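SLH domain-containing protein (Pseudoflavonifractor capillosus, PDB 4OJU) is of unknown function but carries a BspA-type leucine-rich repeat region that probably binds other proteins, alongside S-layer homology domains in the full-length chain. Local coordinates at the interface of chains A and B. Coordinates in Å, arbitrary orientation; residue numbers count along the deposited sequence, not the author numbering. Chains: chain A/B, hypothetical leucine rich repeat protein.

Contact 1: the interface of chains A and B. Residues chain A 65, 87, 110; chain B 61, 82-83, 87, 106.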
ATOM      1  N   GLU A  65      -3.425   3.401 -19.057  0.50 22.84           N
ATOM      2  CA  GLU A  65      -4.834   3.802 -19.072  0.50 24.18           C
ATOM      3  C   GLU A  65      -5.600   3.241 -20.283  0.50 27.17           C
ATOM      4  O   GLU A  65      -6.445   3.949 -20.835  0.50 28.66           O
ATOM      5  CB  GLU A  65      -4.963   5.348 -19.058  0.50 26.40           C
ATOM      6  CG  GLU A  65      -4.506   6.024 -17.775  0.50 38.11           C
ATOM      7  CD  GLU A  65      -3.918   7.420 -17.904  0.50 45.86           C
ATOM      8  OE1 GLU A  65      -4.103   8.055 -18.971  0.50 28.64           O
ATOM      9  OE2 GLU A  65      -3.278   7.883 -16.928  0.50 25.36           O
ATOM     10  N   TYR A  87      -2.696   1.826 -14.608  0.50 20.66           N
ATOM     11  CA  TYR A  87      -4.040   2.413 -14.638  0.50 21.26           C
ATOM     12  C   TYR A  87      -4.956   1.704 -15.644  0.50 25.22           C
ATOM     13  O   TYR A  87      -5.887   2.314 -16.173  0.50 25.34           O
ATOM     14  CB  TYR A  87      -3.988   3.944 -14.883  0.50 22.35           C
ATOM     15  CG  TYR A  87      -3.008   4.632 -13.959  0.50 22.36           C
ATOM     16  CD1 TYR A  87      -3.291   4.796 -12.605  0.50 23.92           C
ATOM     17  CD2 TYR A  87      -1.772   5.070 -14.424  0.50 22.80           C
ATOM     18  CE1 TYR A  87      -2.361   5.365 -11.734  0.50 21.92           C
ATOM     19  CE2 TYR A  87      -0.845   5.663 -13.566  0.50 23.12           C
ATOM     20  CZ  TYR A  87      -1.136   5.791 -12.219  0.50 27.10           C
ATOM     21  OH  TYR A  87      -0.227   6.377 -11.374  0.50 25.48           O
ATOM     22  N   SER A 110      -1.745   0.505 -10.008  1.00 22.03           N
ATOM     23  CA  SER A 110      -3.145   0.962  -9.995  1.00 22.47           C
ATOM     24  C   SER A 110      -4.039   0.220 -11.042  1.00 25.84           C
ATOM     25  O   SER A 110      -4.776   0.857 -11.809  1.00 22.73           O
ATOM     26  CB  SER A 110      -3.184   2.477 -10.225  1.00 25.11           C
ATOM     27  OG  SER A 110      -4.480   3.040 -10.117  1.00 29.40           O
TER
ATOM     28  N   LYS B  61      -2.659  15.491 -13.890  1.00 17.74           N
ATOM     29  CA  LYS B  61      -1.231  15.387 -14.250  1.00 17.66           C
ATOM     30  C   LYS B  61      -0.534  16.738 -14.493  1.00 20.19           C
ATOM     31  O   LYS B  61       0.510  16.746 -15.144  1.00 19.34           O
ATOM     32  CB  LYS B  61      -1.063  14.511 -15.512  1.00 20.68           C
ATOM     33  CG  LYS B  61      -1.465  13.046 -15.318  1.00 25.19           C
ATOM     34  CD  LYS B  61      -1.478  12.319 -16.668  1.00 32.69           C
ATOM     35  CE  LYS B  61      -1.596  10.831 -16.472  1.00 53.20           C
ATOM     36  NZ  LYS B  61      -1.529  10.079 -17.756  1.00 58.53           N
ATOM     37  N   ARG B  82      -6.748  14.320 -10.699  1.00 17.23           N
ATOM     38  CA  ARG B  82      -6.128  12.997 -10.691  1.00 17.52           C
ATOM     39  C   ARG B  82      -4.648  13.099 -11.060  1.00 20.44           C
ATOM     40  O   ARG B  82      -4.301  13.755 -12.050  1.00 17.90           O
ATOM     41  CB  ARG B  82      -6.870  12.131 -11.712  1.00 20.58           C
ATOM     42  CG  ARG B  82      -6.285  10.746 -11.928  1.00 26.84           C
ATOM     43  CD  ARG B  82      -7.110   9.979 -12.963  1.00 26.79           C
ATOM     44  NE  ARG B  82      -6.497   8.673 -13.201  1.00 32.42           N
ATOM     45  CZ  ARG B  82      -5.607   8.425 -14.154  1.00 44.20           C
ATOM     46  NH1 ARG B  82      -5.261   9.373 -15.011  1.00 32.02           N
ATOM     47  NH2 ARG B  82      -5.075   7.214 -14.273  1.00 34.04           N
ATOM     48  N   LEU B  83      -3.766  12.456 -10.258  1.00 18.29           N
ATOM     49  CA  LEU B  83      -2.317  12.450 -10.521  1.00 17.83           C
ATOM     50  C   LEU B  83      -1.721  13.844 -10.739  1.00 20.43           C
ATOM     51  O   LEU B  83      -0.682  13.947 -11.399  1.00 21.48           O
ATOM     52  CB  LEU B  83      -2.021  11.589 -11.771  1.00 18.57           C
ATOM     53  CG  LEU B  83      -2.341  10.079 -11.638  1.00 23.54           C
ATOM     54  CD1 LEU B  83      -2.254   9.417 -13.012  1.00 24.23           C
ATOM     55  CD2 LEU B  83      -1.365   9.363 -10.686  1.00 23.02           C
ATOM     56  N   TYR B  87       4.510  11.484  -9.086  0.50 18.58           N
ATOM     57  CA  TYR B  87       5.935  11.216  -9.320  0.50 18.86           C
ATOM     58  C   TYR B  87       6.809  12.475  -9.170  0.50 22.74           C
ATOM     59  O   TYR B  87       7.854  12.593  -9.811  0.50 23.16           O
ATOM     60  CB  TYR B  87       6.173  10.524 -10.692  0.50 20.13           C
ATOM     61  CG  TYR B  87       4.989   9.743 -11.231  0.50 20.91           C
ATOM     62  CD1 TYR B  87       4.563   8.567 -10.621  0.50 22.47           C
ATOM     63  CD2 TYR B  87       4.332  10.152 -12.387  0.50 21.75           C
ATOM     64  CE1 TYR B  87       3.467   7.853 -11.114  0.50 21.62           C
ATOM     65  CE2 TYR B  87       3.243   9.445 -12.891  0.50 23.05           C
ATOM     66  CZ  TYR B  87       2.824   8.286 -12.262  0.50 27.21           C
ATOM     67  OH  TYR B  87       1.766   7.583 -12.793  0.50 26.50           O
ATOM     68  N   LEU B 106      -5.001   9.596  -6.406  1.00 18.23           N
ATOM     69  CA  LEU B 106      -3.545   9.615  -6.543  1.00 19.05           C
ATOM     70  C   LEU B 106      -3.001  10.997  -6.885  1.00 20.32           C
ATOM     71  O   LEU B 106      -2.002  11.114  -7.591  1.00 18.06           O
ATOM     72  CB  LEU B 106      -3.155   8.581  -7.619  1.00 20.61           C
ATOM     73  CG  LEU B 106      -3.499   7.139  -7.188  1.00 27.06           C
ATOM     74  CD1 LEU B 106      -3.192   6.150  -8.283  1.00 28.25           C
ATOM     75  CD2 LEU B 106      -2.764   6.735  -5.901  1.00 27.43           C
TER
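A:Glu65 and A:Tyr87 meet B:Lys61, B:Arg82 and B:Tyr87 where loops of two BspA-type leucine-rich repeat regions face each other, an example of how stacked repeats present a ladder of side chains from successive loops. The two copies are related by a two-fold axis; the pairing could be a crystal association rather than a biological one.

The charged part centres on one carboxylate oxygen. B:Lys61, extended beyond CG, brings its ammonium NZ to OE2 of A:Glu65 at 2.9 Å, on the syn side and 19° out of the carboxylate plane. B:Arg82 comes to the same oxygen end-on with both terminal nitrogens, NH1 at 3.1 Å from A:Glu65 OE2 and NH2 somewhat farther. OE2 lies in the guanidinium plane, yet the guanidinium reaches it from above the carboxylate, the two planes standing 73° apart. Three donor nitrogens thus converge on OE2, and both B:Lys61 and B:Arg82 form salt bridges with it; the two positive groups would be expected to favour the charged carboxylate. The bend of A:Glu65 at chi2 (149°) helps turn its carboxylate toward both. A glutamine at this position would probably abolish both salt bridges and leave B:Lys61 and B:Arg82 facing each other with no negative charge between them.

The two tyrosines meet through their hydroxyls: the phenolic OH of A:Tyr87 lies 2.7 Å from OH of B:Tyr87 in a hydrogen bond whose direction is not settled. The B:Tyr87 hydroxyl sits at the edge of the A:Tyr87 ring, in its plane.

Apolar contacts meet that ring on one face and at its edge. B:Leu83 places CD1 over one face near the rim, 3.9 Å from CZ of A:Tyr87, while B:Leu106 CD1 meets the edge at CE1 of A:Tyr87, 3.6 Å away. The guanidinium of B:Arg82, its plane nearly perpendicular to the ring, brings NH2 over that same face, 3.3 Å from CG of A:Tyr87, while B:Leu83 CD1 lies over the rim of one guanidinium face.

Contact 2: the interface of chains A and B. Residues chain A 131-132; chain B 106, 109-110, 131-134.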
ATOM      1  N   ARG A 131       2.226  -1.341  -7.045  1.00 21.50           N
ATOM      2  CA  ARG A 131       1.786  -0.253  -6.164  1.00 21.66           C
ATOM      3  C   ARG A 131       0.401   0.246  -6.569  1.00 25.33           C
ATOM      4  O   ARG A 131       0.138   0.393  -7.767  1.00 23.89           O
ATOM      5  CB  ARG A 131       2.785   0.912  -6.186  1.00 20.10           C
ATOM      6  CG  ARG A 131       2.619   1.874  -4.997  1.00 26.92           C
ATOM      7  CD  ARG A 131       3.811   2.799  -4.930  1.00 28.34           C
ATOM      8  NE  ARG A 131       3.669   3.812  -3.886  1.00 25.55           N
ATOM      9  CZ  ARG A 131       4.555   4.780  -3.658  1.00 30.38           C
ATOM     10  NH1 ARG A 131       5.670   4.848  -4.369  1.00 25.48           N
ATOM     11  NH2 ARG A 131       4.340   5.672  -2.704  1.00 29.65           N
ATOM     12  N   TRP A 132      -0.492   0.442  -5.569  1.00 22.23           N
ATOM     13  CA  TRP A 132      -1.874   0.946  -5.702  1.00 23.64           C
ATOM     14  C   TRP A 132      -2.818  -0.055  -6.379  1.00 29.68           C
ATOM     15  O   TRP A 132      -4.000   0.250  -6.530  1.00 30.51           O
ATOM     16  CB  TRP A 132      -1.947   2.319  -6.443  1.00 21.92           C
ATOM     17  CG  TRP A 132      -0.974   3.340  -5.937  1.00 22.10           C
ATOM     18  CD1 TRP A 132      -0.842   3.785  -4.657  1.00 25.50           C
ATOM     19  CD2 TRP A 132       0.055   3.992  -6.697  1.00 21.77           C
ATOM     20  NE1 TRP A 132       0.200   4.683  -4.573  1.00 25.23           N
ATOM     21  CE2 TRP A 132       0.759   4.838  -5.812  1.00 25.80           C
ATOM     22  CE3 TRP A 132       0.433   3.966  -8.054  1.00 21.74           C
ATOM     23  CZ2 TRP A 132       1.851   5.614  -6.224  1.00 25.23           C
ATOM     24  CZ3 TRP A 132       1.475   4.782  -8.472  1.00 23.17           C
ATOM     25  CH2 TRP A 132       2.185   5.580  -7.556  1.00 24.22           C
TER
ATOM     26  N   LEU B 106      -5.001   9.596  -6.406  1.00 18.23           N
ATOM     27  CA  LEU B 106      -3.545   9.615  -6.543  1.00 19.05           C
ATOM     28  C   LEU B 106      -3.001  10.997  -6.885  1.00 20.32           C
ATOM     29  O   LEU B 106      -2.002  11.114  -7.591  1.00 18.06           O
ATOM     30  CB  LEU B 106      -3.155   8.581  -7.619  1.00 20.61           C
ATOM     31  CG  LEU B 106      -3.499   7.139  -7.188  1.00 27.06           C
ATOM     32  CD1 LEU B 106      -3.192   6.150  -8.283  1.00 28.25           C
ATOM     33  CD2 LEU B 106      -2.764   6.735  -5.901  1.00 27.43           C
ATOM     34  N   ALA B 109       0.579  10.830  -5.897  1.00 19.50           N
ATOM     35  CA  ALA B 109       1.103   9.468  -6.096  1.00 20.06           C
ATOM     36  C   ALA B 109       2.629   9.434  -6.190  1.00 25.76           C
ATOM     37  O   ALA B 109       3.211  10.162  -6.985  1.00 25.77           O
ATOM     38  CB  ALA B 109       0.517   8.860  -7.367  1.00 20.89           C
ATOM     39  N   SER B 110       3.272   8.602  -5.355  1.00 22.36           N
ATOM     40  CA  SER B 110       4.730   8.425  -5.367  1.00 22.77           C
ATOM     41  C   SER B 110       5.479   9.753  -5.078  1.00 25.28           C
ATOM     42  O   SER B 110       6.569   9.977  -5.606  1.00 26.04           O
ATOM     43  CB  SER B 110       5.184   7.815  -6.702  1.00 24.89           C
ATOM     44  OG  SER B 110       6.570   7.538  -6.649  1.00 38.49           O
ATOM     45  N   ARG B 131      -1.920   6.600   0.561  1.00 23.63           N
ATOM     46  CA  ARG B 131      -1.491   5.886  -0.660  1.00 23.99           C
ATOM     47  C   ARG B 131      -0.406   6.648  -1.407  1.00 26.54           C
ATOM     48  O   ARG B 131       0.295   6.090  -2.243  1.00 28.18           O
ATOM     49  CB  ARG B 131      -2.671   5.723  -1.636  1.00 25.28           C
ATOM     50  CG  ARG B 131      -3.873   4.936  -1.149  1.00 32.70           C
ATOM     51  CD  ARG B 131      -4.950   5.087  -2.226  1.00 43.75           C
ATOM     52  NE  ARG B 131      -4.789   4.079  -3.276  1.00 39.01           N
ATOM     53  CZ  ARG B 131      -5.378   4.111  -4.465  1.00 50.16           C
ATOM     54  NH1 ARG B 131      -6.143   5.142  -4.810  1.00 34.28           N
ATOM     55  NH2 ARG B 131      -5.192   3.122  -5.327  1.00 40.26           N
ATOM     56  N   TRP B 132      -0.329   7.935  -1.170  1.00 23.97           N
ATOM     57  CA  TRP B 132       0.516   8.852  -1.917  1.00 23.76           C
ATOM     58  C   TRP B 132       2.012   8.675  -1.715  1.00 28.30           C
ATOM     59  O   TRP B 132       2.753   8.617  -2.692  1.00 27.74           O
ATOM     60  CB  TRP B 132       0.130  10.282  -1.569  1.00 21.52           C
ATOM     61  CG  TRP B 132      -1.300  10.623  -1.899  1.00 21.40           C
ATOM     62  CD1 TRP B 132      -2.153   9.932  -2.716  1.00 24.44           C
ATOM     63  CD2 TRP B 132      -2.059  11.701  -1.345  1.00 20.48           C
ATOM     64  NE1 TRP B 132      -3.388  10.545  -2.741  1.00 23.28           N
ATOM     65  CE2 TRP B 132      -3.355  11.639  -1.911  1.00 24.23           C
ATOM     66  CE3 TRP B 132      -1.778  12.708  -0.404  1.00 20.99           C
ATOM     67  CZ2 TRP B 132      -4.369  12.543  -1.561  1.00 23.10           C
ATOM     68  CZ3 TRP B 132      -2.762  13.647  -0.120  1.00 21.91           C
ATOM     69  CH2 TRP B 132      -4.052  13.526  -0.652  1.00 22.51           C
ATOM     70  N   SER B 133       2.449   8.600  -0.458  1.00 22.34           N
ATOM     71  CA  SER B 133       3.853   8.593  -0.122  1.00 20.63           C
ATOM     72  C   SER B 133       4.187   7.507   0.852  1.00 25.78           C
ATOM     73  O   SER B 133       3.479   7.344   1.841  1.00 25.85           O
ATOM     74  CB  SER B 133       4.208   9.949   0.479  1.00 20.97           C
ATOM     75  OG  SER B 133       5.471   9.943   1.132  1.00 25.95           O
ATOM     76  N   ASN B 134       5.298   6.806   0.595  1.00 23.45           N
ATOM     77  CA  ASN B 134       5.896   5.760   1.418  0.50 23.99           C
ATOM     78  C   ASN B 134       6.479   6.328   2.697  1.00 27.95           C
ATOM     79  O   ASN B 134       6.859   5.584   3.579  1.00 28.46           O
ATOM     80  CB  ASN B 134       7.033   5.084   0.626  0.50 23.16           C
ATOM     81  CG  ASN B 134       6.564   4.089  -0.401  0.50 37.56           C
ATOM     82  OD1 ASN B 134       5.485   3.503  -0.288  0.50 30.01           O
ATOM     83  ND2 ASN B 134       7.380   3.865  -1.419  0.50 26.07           N
TER
HETATM   84  O   HOH W   1       1.435   3.186  -1.838  1.00 45.27           O
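The indole of A:Trp132 reaches across to the backbone of B:Arg131 and to the side chains of B:Ala109 and B:Ser110, illustrating how a leucine-rich repeat array of the BspA type can use an aromatic side chain on a loop to engage a neighbouring copy. This association is seen in the deposited assembly and may or may not be the physiological one.

The indole stands between an aliphatic group from each chain. On one face lies the methyl CD2 of B:Leu106, 3.7 Å from the centroid of the five-membered ring in a CH-pi contact; the other face is covered by A:Arg131 of its own chain, whose CG sits over the ring centre. The indole NE1 of A:Trp132 donates to the carbonyl O of B:Arg131 at 2.7 Å. That acceptor lies near the indole plane, although the donor is tilted 31° from the carbonyl plane. Farther round the rim, the six-membered ring packs against B:Ala109, with CH2 of A:Trp132 3.7 Å from CB of B:Ala109, and B:Ser110 CB lies at the edge, in plane.

A:Arg131 is extended from CG to NE, which carries its guanidinium out to the amide of B:Asn134. These flat groups stack with planes 12° apart, ND2 of B:Asn134 lying over one guanidinium face toward its rim, while CZ2 of A:Trp132 lies over the rim of the opposite face. One flat group is thus layered between an amide and an indole, which probably limits its rotation. At its edge, a water 3.1 Å from NE of A:Arg131 also bonds to O of B:Arg131, 3.1 Å away; this carbonyl therefore receives both the indole N-H and the water.

B:Arg131 bends at chi3 (86°), bringing NH2 toward the backbone O of A:Trp132 for a weak hydrogen bond.

Contacts 1 and 2 follow one another along the stack of repeats, within the interface between the chains, the centres of their C-alpha atoms about 9 Å apart. They share B:Leu106, whose two methyl branches are divided between them: CD1 serves contact 1 and CD2 serves contact 2. Contact 1 contributes the charged and phenolic part of the surface, contact 2 the indole-based part, which suggests a single interface spanning successive loops. Because it is two-fold symmetric, each contact recurs with the chains exchanged. The deposited assembly holds four copies, and this surface may be one of the ways they associate.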